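Local coordinates for LanC-like protein GCR2 (Arabidopsis thaliana, PDB 3T33) that binds zinc and probably abscisic acid, and may play a role in abscisic acid signalling, at residues A[157-162]-A[177-181]; A[89-94]-A[396-401]. The contacts are given in a common frame with arbitrary orientation. Residues are numbered along the deposited sequence.

Interaction 1 (A[157-162]-A[177-181]); sequences FRGIRL and YLWAC
In the hairpin-built alpha/alpha toroid of the LanC family, the chain leaving helix 147-158 packs on the next helix, 174-188, through aromatic-centred apolar contacts and one water. Phe157 lies in the last part of helix 147-158; Ile160 N donates to Phe157 O (3.1 Å), and from Ile160 (phi/psi -65/136) to Leu162 the chain is extended. Segment 177-181 is helical, with Cys181 N hydrogen-bonded to Tyr177 O (3.2 Å). The backbones stay well apart: CA to CA, Phe157-Cys181 is 8.9 Å and Leu162-Tyr177 8.7 Å, so side chains fill the gap. Tyr177, chi1 t, points at the loop. Leu162 CD2 sits over its ring face in a CH-pi contact, 4.0 Å from the centroid and 20° off the normal, while Ile160 CG2 meets Tyr177 CE1 at 3.8 Å. Phe157, also chi1 t, brings CE1 to 3.6 Å from Tyr177 CE1 and, by its ring edge, CZ to 3.7 Å from Ala180 CB; Cys181 SG lies 4.0 Å from Phe157 CE1, an oblique sulfur-aromatic contact. The water accepts from Tyr177 OH (2.6 Å) and donates to Phe157 O (3.0 Å) and Ile160 O (2.9 Å). Helix 130-144 packs against Phe157, Ile160 and Ala180, and helix 195-212 against Leu162 and Cys181.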
ATOM      1  N   PHE A 157      -8.813   7.273  19.880  1.00 34.07           N
ATOM      2  CA  PHE A 157      -7.550   7.339  19.183  1.00 32.87           C
ATOM      3  C   PHE A 157      -6.561   8.125  20.111  1.00 31.43           C
ATOM      4  O   PHE A 157      -5.437   7.741  20.301  1.00 31.65           O
ATOM      5  CB  PHE A 157      -7.687   8.065  17.848  1.00 31.21           C
ATOM      6  CG  PHE A 157      -6.437   7.964  17.000  1.00 35.86           C
ATOM      7  CD1 PHE A 157      -5.199   8.319  17.502  1.00 35.85           C
ATOM      8  CD2 PHE A 157      -6.487   7.498  15.707  1.00 36.66           C
ATOM      9  CE1 PHE A 157      -4.056   8.195  16.726  1.00 39.41           C
ATOM     10  CE2 PHE A 157      -5.351   7.409  14.947  1.00 37.66           C
ATOM     11  CZ  PHE A 157      -4.143   7.729  15.455  1.00 37.95           C
ATOM     12  N   ARG A 158      -7.021   9.237  20.650  1.00 31.25           N
ATOM     13  CA  ARG A 158      -6.245  10.089  21.537  1.00 31.86           C
ATOM     14  C   ARG A 158      -5.815   9.442  22.871  1.00 33.04           C
ATOM     15  O   ARG A 158      -4.883   9.975  23.532  1.00 34.10           O
ATOM     16  CB  ARG A 158      -7.058  11.328  21.824  1.00 30.47           C
ATOM     17  CG  ARG A 158      -7.109  12.318  20.646  1.00 30.68           C
ATOM     18  CD  ARG A 158      -7.878  13.498  21.084  1.00 24.72           C
ATOM     19  NE  ARG A 158      -7.900  14.524  20.078  1.00 28.26           N
ATOM     20  CZ  ARG A 158      -8.761  15.539  20.078  1.00 28.45           C
ATOM     21  NH1 ARG A 158      -9.710  15.649  21.019  1.00 30.63           N
ATOM     22  NH2 ARG A 158      -8.671  16.452  19.142  1.00 24.70           N
ATOM     23  N   GLY A 159      -6.463   8.327  23.248  1.00 32.92           N
ATOM     24  CA  GLY A 159      -6.061   7.536  24.436  1.00 33.49           C
ATOM     25  C   GLY A 159      -4.886   6.597  24.187  1.00 34.81           C
ATOM     26  O   GLY A 159      -4.289   6.018  25.139  1.00 35.74           O
ATOM     27  N   ILE A 160      -4.514   6.421  22.924  1.00 33.57           N
ATOM     28  CA  ILE A 160      -3.390   5.534  22.631  1.00 34.10           C
ATOM     29  C   ILE A 160      -2.083   6.075  23.192  1.00 34.44           C
ATOM     30  O   ILE A 160      -1.774   7.254  23.042  1.00 34.72           O
ATOM     31  CB  ILE A 160      -3.284   5.219  21.083  1.00 34.36           C
ATOM     32  CG1 ILE A 160      -4.460   4.319  20.632  1.00 34.09           C
ATOM     33  CG2 ILE A 160      -1.997   4.519  20.731  1.00 31.48           C
ATOM     34  CD1 ILE A 160      -4.775   4.386  19.123  1.00 30.22           C
ATOM     35  N   ARG A 161      -1.297   5.199  23.815  1.00 36.06           N
ATOM     36  CA  ARG A 161       0.016   5.577  24.308  1.00 37.36           C
ATOM     37  C   ARG A 161       1.084   4.635  23.778  1.00 38.30           C
ATOM     38  O   ARG A 161       0.818   3.452  23.551  1.00 39.12           O
ATOM     39  CB  ARG A 161       0.032   5.537  25.848  1.00 37.96           C
ATOM     40  CG  ARG A 161      -1.022   6.440  26.528  1.00 36.93           C
ATOM     41  CD  ARG A 161      -0.581   7.895  26.470  1.00 35.06           C
ATOM     42  NE  ARG A 161      -1.680   8.689  27.037  1.00 35.14           N
ATOM     43  CZ  ARG A 161      -2.692   9.190  26.334  1.00 33.27           C
ATOM     44  NH1 ARG A 161      -2.766   8.980  24.984  1.00 24.70           N
ATOM     45  NH2 ARG A 161      -3.664   9.844  26.987  1.00 30.78           N
ATOM     46  N   LEU A 162       2.295   5.142  23.590  1.00 39.03           N
ATOM     47  CA  LEU A 162       3.359   4.331  23.022  1.00 40.60           C
ATOM     48  C   LEU A 162       4.321   3.852  24.080  1.00 41.98           C
ATOM     49  O   LEU A 162       5.049   4.690  24.614  1.00 43.77           O
ATOM     50  CB  LEU A 162       4.156   5.139  21.997  1.00 39.45           C
ATOM     51  CG  LEU A 162       3.291   5.944  21.026  1.00 39.97           C
ATOM     52  CD1 LEU A 162       4.174   6.884  20.227  1.00 38.66           C
ATOM     53  CD2 LEU A 162       2.534   4.986  20.090  1.00 37.42           C
ATOM     54  N   TYR A 177       2.199   4.112  13.903  1.00 30.41           N
ATOM     55  CA  TYR A 177       1.232   4.882  14.645  1.00 28.48           C
ATOM     56  C   TYR A 177       1.185   6.283  14.007  1.00 29.73           C
ATOM     57  O   TYR A 177       0.138   6.921  13.878  1.00 31.00           O
ATOM     58  CB  TYR A 177       1.693   4.945  16.101  1.00 28.57           C
ATOM     59  CG  TYR A 177       1.043   6.074  16.837  1.00 25.22           C
ATOM     60  CD1 TYR A 177      -0.255   5.939  17.347  1.00 25.64           C
ATOM     61  CD2 TYR A 177       1.687   7.260  17.021  1.00 24.73           C
ATOM     62  CE1 TYR A 177      -0.887   6.986  18.017  1.00 27.42           C
ATOM     63  CE2 TYR A 177       1.034   8.364  17.728  1.00 24.91           C
ATOM     64  CZ  TYR A 177      -0.237   8.195  18.212  1.00 24.82           C
ATOM     65  OH  TYR A 177      -0.924   9.233  18.836  1.00 24.12           O
ATOM     66  N   LEU A 178       2.353   6.797  13.665  1.00 29.21           N
ATOM     67  CA  LEU A 178       2.475   8.158  13.139  1.00 29.50           C
ATOM     68  C   LEU A 178       1.754   8.252  11.773  1.00 29.30           C
ATOM     69  O   LEU A 178       1.060   9.239  11.498  1.00 28.16           O
ATOM     70  CB  LEU A 178       3.955   8.477  12.932  1.00 28.98           C
ATOM     71  CG  LEU A 178       4.306   9.779  12.200  1.00 29.23           C
ATOM     72  CD1 LEU A 178       3.657  10.988  12.947  1.00 28.74           C
ATOM     73  CD2 LEU A 178       5.817   9.923  12.085  1.00 26.96           C
ATOM     74  N   TRP A 179       1.932   7.216  10.940  1.00 28.83           N
ATOM     75  CA  TRP A 179       1.131   7.087   9.713  1.00 29.47           C
ATOM     76  C   TRP A 179      -0.417   7.295   9.944  1.00 28.22           C
ATOM     77  O   TRP A 179      -1.025   8.100   9.241  1.00 27.34           O
ATOM     78  CB  TRP A 179       1.455   5.769   8.968  1.00 29.00           C
ATOM     79  CG  TRP A 179       1.033   5.789   7.465  1.00 33.38           C
ATOM     80  CD1 TRP A 179       1.861   5.937   6.366  1.00 30.84           C
ATOM     81  CD2 TRP A 179      -0.317   5.688   6.936  1.00 29.05           C
ATOM     82  NE1 TRP A 179       1.127   5.900   5.208  1.00 29.43           N
ATOM     83  CE2 TRP A 179      -0.213   5.769   5.520  1.00 32.24           C
ATOM     84  CE3 TRP A 179      -1.590   5.516   7.523  1.00 27.10           C
ATOM     85  CZ2 TRP A 179      -1.368   5.682   4.648  1.00 26.73           C
ATOM     86  CZ3 TRP A 179      -2.745   5.413   6.673  1.00 25.72           C
ATOM     87  CH2 TRP A 179      -2.600   5.493   5.229  1.00 25.77           C
ATOM     88  N   ALA A 180      -0.982   6.656  10.975  1.00 27.65           N
ATOM     89  CA  ALA A 180      -2.406   6.776  11.324  1.00 27.51           C
ATOM     90  C   ALA A 180      -2.809   8.183  11.660  1.00 28.42           C
ATOM     91  O   ALA A 180      -3.941   8.609  11.331  1.00 28.92           O
ATOM     92  CB  ALA A 180      -2.770   5.863  12.510  1.00 25.27           C
ATOM     93  N   CYS A 181      -1.936   8.864  12.415  1.00 27.91           N
ATOM     94  CA  CYS A 181      -2.155  10.243  12.768  1.00 28.18           C
ATOM     95  C   CYS A 181      -2.227  11.055  11.470  1.00 27.01           C
ATOM     96  O   CYS A 181      -3.110  11.823  11.325  1.00 24.59           O
ATOM     97  CB  CYS A 181      -0.998  10.811  13.630  1.00 26.58           C
ATOM     98  SG  CYS A 181      -0.754   9.943  15.228  1.00 31.26           S
TER
HETATM   99  O   HOH W   1      -2.632   8.829  20.740  1.00 28.50           O

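Interaction 2 (A[89-94]-A[396-401])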
ATOM      1  N   TYR A  89     -12.290  -1.361   5.391  1.00 24.85           N
ATOM      2  CA  TYR A  89     -11.547  -0.430   4.545  1.00 24.58           C
ATOM      3  C   TYR A  89     -11.884  -0.608   3.083  1.00 23.62           C
ATOM      4  O   TYR A  89     -12.019   0.342   2.332  1.00 24.83           O
ATOM      5  CB  TYR A  89     -10.017  -0.551   4.819  1.00 22.79           C
ATOM      6  CG  TYR A  89      -9.263   0.703   4.471  1.00 23.86           C
ATOM      7  CD1 TYR A  89      -9.821   1.975   4.610  1.00 20.18           C
ATOM      8  CD2 TYR A  89      -8.004   0.614   3.894  1.00 28.27           C
ATOM      9  CE1 TYR A  89      -9.096   3.131   4.218  1.00 19.74           C
ATOM     10  CE2 TYR A  89      -7.299   1.728   3.519  1.00 26.26           C
ATOM     11  CZ  TYR A  89      -7.816   2.977   3.689  1.00 26.64           C
ATOM     12  OH  TYR A  89      -6.991   4.026   3.255  1.00 31.75           O
ATOM     13  N   LEU A  90     -12.046  -1.840   2.685  1.00 24.77           N
ATOM     14  CA  LEU A  90     -12.451  -2.137   1.306  1.00 26.29           C
ATOM     15  C   LEU A  90     -13.833  -1.504   1.024  1.00 28.48           C
ATOM     16  O   LEU A  90     -14.093  -0.983  -0.084  1.00 29.73           O
ATOM     17  CB  LEU A  90     -12.445  -3.645   1.082  1.00 23.00           C
ATOM     18  CG  LEU A  90     -13.125  -4.062  -0.262  1.00 28.44           C
ATOM     19  CD1 LEU A  90     -12.387  -3.482  -1.491  1.00 21.34           C
ATOM     20  CD2 LEU A  90     -13.243  -5.620  -0.345  1.00 20.19           C
ATOM     21  N   LEU A  91     -14.714  -1.546   2.043  1.00 29.97           N
ATOM     22  CA  LEU A  91     -16.065  -0.991   1.966  1.00 30.75           C
ATOM     23  C   LEU A  91     -16.021   0.494   1.915  1.00 31.28           C
ATOM     24  O   LEU A  91     -16.805   1.142   1.177  1.00 32.11           O
ATOM     25  CB  LEU A  91     -16.909  -1.482   3.163  1.00 30.26           C
ATOM     26  CG  LEU A  91     -17.477  -2.881   2.895  1.00 29.66           C
ATOM     27  CD1 LEU A  91     -17.931  -3.473   4.182  1.00 27.33           C
ATOM     28  CD2 LEU A  91     -18.660  -2.763   1.939  1.00 26.45           C
ATOM     29  N   PHE A  92     -15.128   1.056   2.726  1.00 31.94           N
ATOM     30  CA  PHE A  92     -14.832   2.492   2.640  1.00 32.12           C
ATOM     31  C   PHE A  92     -14.322   2.938   1.212  1.00 32.70           C
ATOM     32  O   PHE A  92     -14.791   3.920   0.662  1.00 33.54           O
ATOM     33  CB  PHE A  92     -13.838   2.920   3.739  1.00 31.14           C
ATOM     34  CG  PHE A  92     -13.661   4.408   3.823  1.00 31.34           C
ATOM     35  CD1 PHE A  92     -14.694   5.215   4.262  1.00 31.06           C
ATOM     36  CD2 PHE A  92     -12.488   5.008   3.418  1.00 32.53           C
ATOM     37  CE1 PHE A  92     -14.567   6.613   4.285  1.00 28.92           C
ATOM     38  CE2 PHE A  92     -12.356   6.419   3.433  1.00 33.55           C
ATOM     39  CZ  PHE A  92     -13.416   7.207   3.895  1.00 29.71           C
ATOM     40  N   LYS A  93     -13.356   2.231   0.653  1.00 32.23           N
ATOM     41  CA  LYS A  93     -12.843   2.534  -0.673  1.00 33.12           C
ATOM     42  C   LYS A  93     -13.982   2.437  -1.717  1.00 33.82           C
ATOM     43  O   LYS A  93     -14.077   3.234  -2.668  1.00 35.64           O
ATOM     44  CB  LYS A  93     -11.785   1.496  -1.009  1.00 31.81           C
ATOM     45  CG  LYS A  93     -11.314   1.573  -2.419  1.00 33.81           C
ATOM     46  CD  LYS A  93     -10.009   2.365  -2.561  1.00 37.30           C
ATOM     47  CE  LYS A  93     -10.237   3.685  -3.051  1.00 36.74           C
ATOM     48  NZ  LYS A  93      -8.986   4.505  -2.909  1.00 40.22           N
ATOM     49  N   SER A  94     -14.856   1.476  -1.527  1.00 33.69           N
ATOM     50  CA  SER A  94     -15.983   1.302  -2.416  1.00 33.90           C
ATOM     51  C   SER A  94     -16.975   2.424  -2.275  1.00 33.82           C
ATOM     52  O   SER A  94     -17.571   2.891  -3.245  1.00 32.38           O
ATOM     53  CB  SER A  94     -16.679   0.003  -2.087  1.00 33.90           C
ATOM     54  OG  SER A  94     -17.728  -0.187  -3.000  1.00 35.33           O
ATOM     55  N   ALA A 396      -9.560  -6.615  -4.903  1.00 30.71           N
ATOM     56  CA  ALA A 396     -10.729  -5.694  -5.097  1.00 30.20           C
ATOM     57  C   ALA A 396     -10.371  -4.241  -4.826  1.00 29.47           C
ATOM     58  O   ALA A 396     -10.868  -3.341  -5.486  1.00 30.12           O
ATOM     59  CB  ALA A 396     -11.931  -6.079  -4.190  1.00 30.12           C
ATOM     60  N   TYR A 397      -9.514  -4.019  -3.831  1.00 27.92           N
ATOM     61  CA  TYR A 397      -9.177  -2.684  -3.429  1.00 26.55           C
ATOM     62  C   TYR A 397      -8.398  -2.006  -4.569  1.00 26.92           C
ATOM     63  O   TYR A 397      -8.635  -0.863  -4.930  1.00 25.06           O
ATOM     64  CB  TYR A 397      -8.328  -2.768  -2.136  1.00 26.70           C
ATOM     65  CG  TYR A 397      -8.111  -1.424  -1.510  1.00 24.63           C
ATOM     66  CD1 TYR A 397      -7.176  -0.503  -2.046  1.00 19.96           C
ATOM     67  CD2 TYR A 397      -8.827  -1.058  -0.373  1.00 22.40           C
ATOM     68  CE1 TYR A 397      -7.008   0.777  -1.444  1.00 21.66           C
ATOM     69  CE2 TYR A 397      -8.668   0.205   0.214  1.00 22.47           C
ATOM     70  CZ  TYR A 397      -7.786   1.127  -0.327  1.00 21.48           C
ATOM     71  OH  TYR A 397      -7.659   2.378   0.305  1.00 21.87           O
ATOM     72  N   MET A 398      -7.479  -2.748  -5.149  1.00 28.00           N
ATOM     73  CA  MET A 398      -6.638  -2.240  -6.218  1.00 29.33           C
ATOM     74  C   MET A 398      -7.543  -1.972  -7.444  1.00 30.19           C
ATOM     75  O   MET A 398      -7.452  -0.905  -8.100  1.00 29.91           O
ATOM     76  CB  MET A 398      -5.510  -3.260  -6.510  1.00 28.57           C
ATOM     77  CG  MET A 398      -4.499  -2.825  -7.576  1.00 30.55           C
ATOM     78  SD  MET A 398      -5.225  -3.068  -9.168  1.00 31.03           S
ATOM     79  CE  MET A 398      -5.011  -4.828  -9.318  1.00 22.42           C
ATOM     80  N   LEU A 399      -8.462  -2.893  -7.691  1.00 30.38           N
ATOM     81  CA  LEU A 399      -9.348  -2.788  -8.853  1.00 31.69           C
ATOM     82  C   LEU A 399     -10.191  -1.517  -8.784  1.00 31.82           C
ATOM     83  O   LEU A 399     -10.255  -0.703  -9.778  1.00 30.88           O
ATOM     84  CB  LEU A 399     -10.230  -4.027  -8.996  1.00 31.17           C
ATOM     85  CG  LEU A 399      -9.864  -5.251  -9.849  1.00 35.97           C
ATOM     86  CD1 LEU A 399      -8.430  -5.239 -10.360  1.00 37.08           C
ATOM     87  CD2 LEU A 399     -10.328  -6.632  -9.191  1.00 35.67           C
ATOM     88  N   LEU A 400     -10.779  -1.306  -7.598  1.00 30.00           N
ATOM     89  CA  LEU A 400     -11.543  -0.091  -7.359  1.00 29.91           C
ATOM     90  C   LEU A 400     -10.696   1.158  -7.569  1.00 30.25           C
ATOM     91  O   LEU A 400     -11.177   2.188  -8.089  1.00 30.14           O
ATOM     92  CB  LEU A 400     -12.085  -0.118  -5.930  1.00 30.22           C
ATOM     93  CG  LEU A 400     -13.190  -1.177  -5.747  1.00 31.31           C
ATOM     94  CD1 LEU A 400     -13.604  -1.324  -4.279  1.00 32.50           C
ATOM     95  CD2 LEU A 400     -14.444  -0.880  -6.635  1.00 29.78           C
ATOM     96  N   ASP A 401      -9.432   1.096  -7.157  1.00 28.71           N
ATOM     97  CA  ASP A 401      -8.556   2.289  -7.213  1.00 29.92           C
ATOM     98  C   ASP A 401      -8.152   2.590  -8.721  1.00 31.23           C
ATOM     99  O   ASP A 401      -7.768   3.731  -9.077  1.00 30.44           O
ATOM    100  CB  ASP A 401      -7.331   2.035  -6.334  1.00 28.95           C
ATOM    101  CG  ASP A 401      -7.100   3.077  -5.289  1.00 30.43           C
ATOM    102  OD1 ASP A 401      -7.753   4.146  -5.286  1.00 31.86           O
ATOM    103  OD2 ASP A 401      -6.205   2.819  -4.437  1.00 29.83           O
TER
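Both segments are helical throughout and run nearly parallel, their N-to-C directions 14° apart and their short axes approaching to 9.8 Å. Regular i to i+4 hydrogen bonds support the assignment: Lys93 N to Tyr89 O at 2.9 Å and Leu400 N to Ala396 O at 2.9 Å are examples. The CA register pairs Leu90 with Tyr397 (5.8 Å) and Ser94 with Leu400 (6.8 Å), one helical turn further along each helix.

Lys93 points toward the partner helix. Its CD sits over the Tyr397 ring in a CH-pi contact, 3.6 Å from the centroid and 22° off the normal, and its chain ends in a buried salt bridge, NZ to Asp401 OD1 at 2.7 Å. Because Tyr397 and Asp401 are one turn apart on the same helix, a single lysine can use both, with CD over the ring and the ammonium meeting the carboxylate. Beside this, Leu90 CD1 reaches Ala396 CB at 3.8 Å and Leu400 CD1 at 3.7 Å, while Ser94 CB approaches Leu400 CD1 at 4.0 Å. Tyr89 meets Tyr397 obliquely, with ring centroids 5.4 Å apart and planes at 36°.

The contact joins helices far apart in sequence, as expected where the first and last hairpins of a LanC-type toroid meet; the near-parallel 14° is consistent with neighbouring helices of one layer. Asp401 OD2 is hydrogen-bonded to Tyr341 OH of helix 336-350, Ser94 OG to Asp103 OD2 of helix 101-118, and Ala396 packs on Ile59 of helix 45-69.

How the interactions relate
The two contacts share no element: interaction 1 joins a helix end and following loop to a helix, interaction 2 two helices. Their centres are about 24 Å apart, their nearest atoms about 5 Å. Interaction 2, centred about 12 Å from the chain's centre, has all touching residues buried and buries 428 Å² between its segments, both sides summed; interaction 1, centred about 19 Å out, includes partly exposed Ile160 and Leu162 and buries 267 Å². Interaction 1 is local (14 residues between segments); interaction 2 spans 301, including interaction 1. Their polar chemistry also differs: water links tyrosine to backbone carbonyls in one, a charge pair serves the other. In both, a tyrosine ring receives a CH-pi contact.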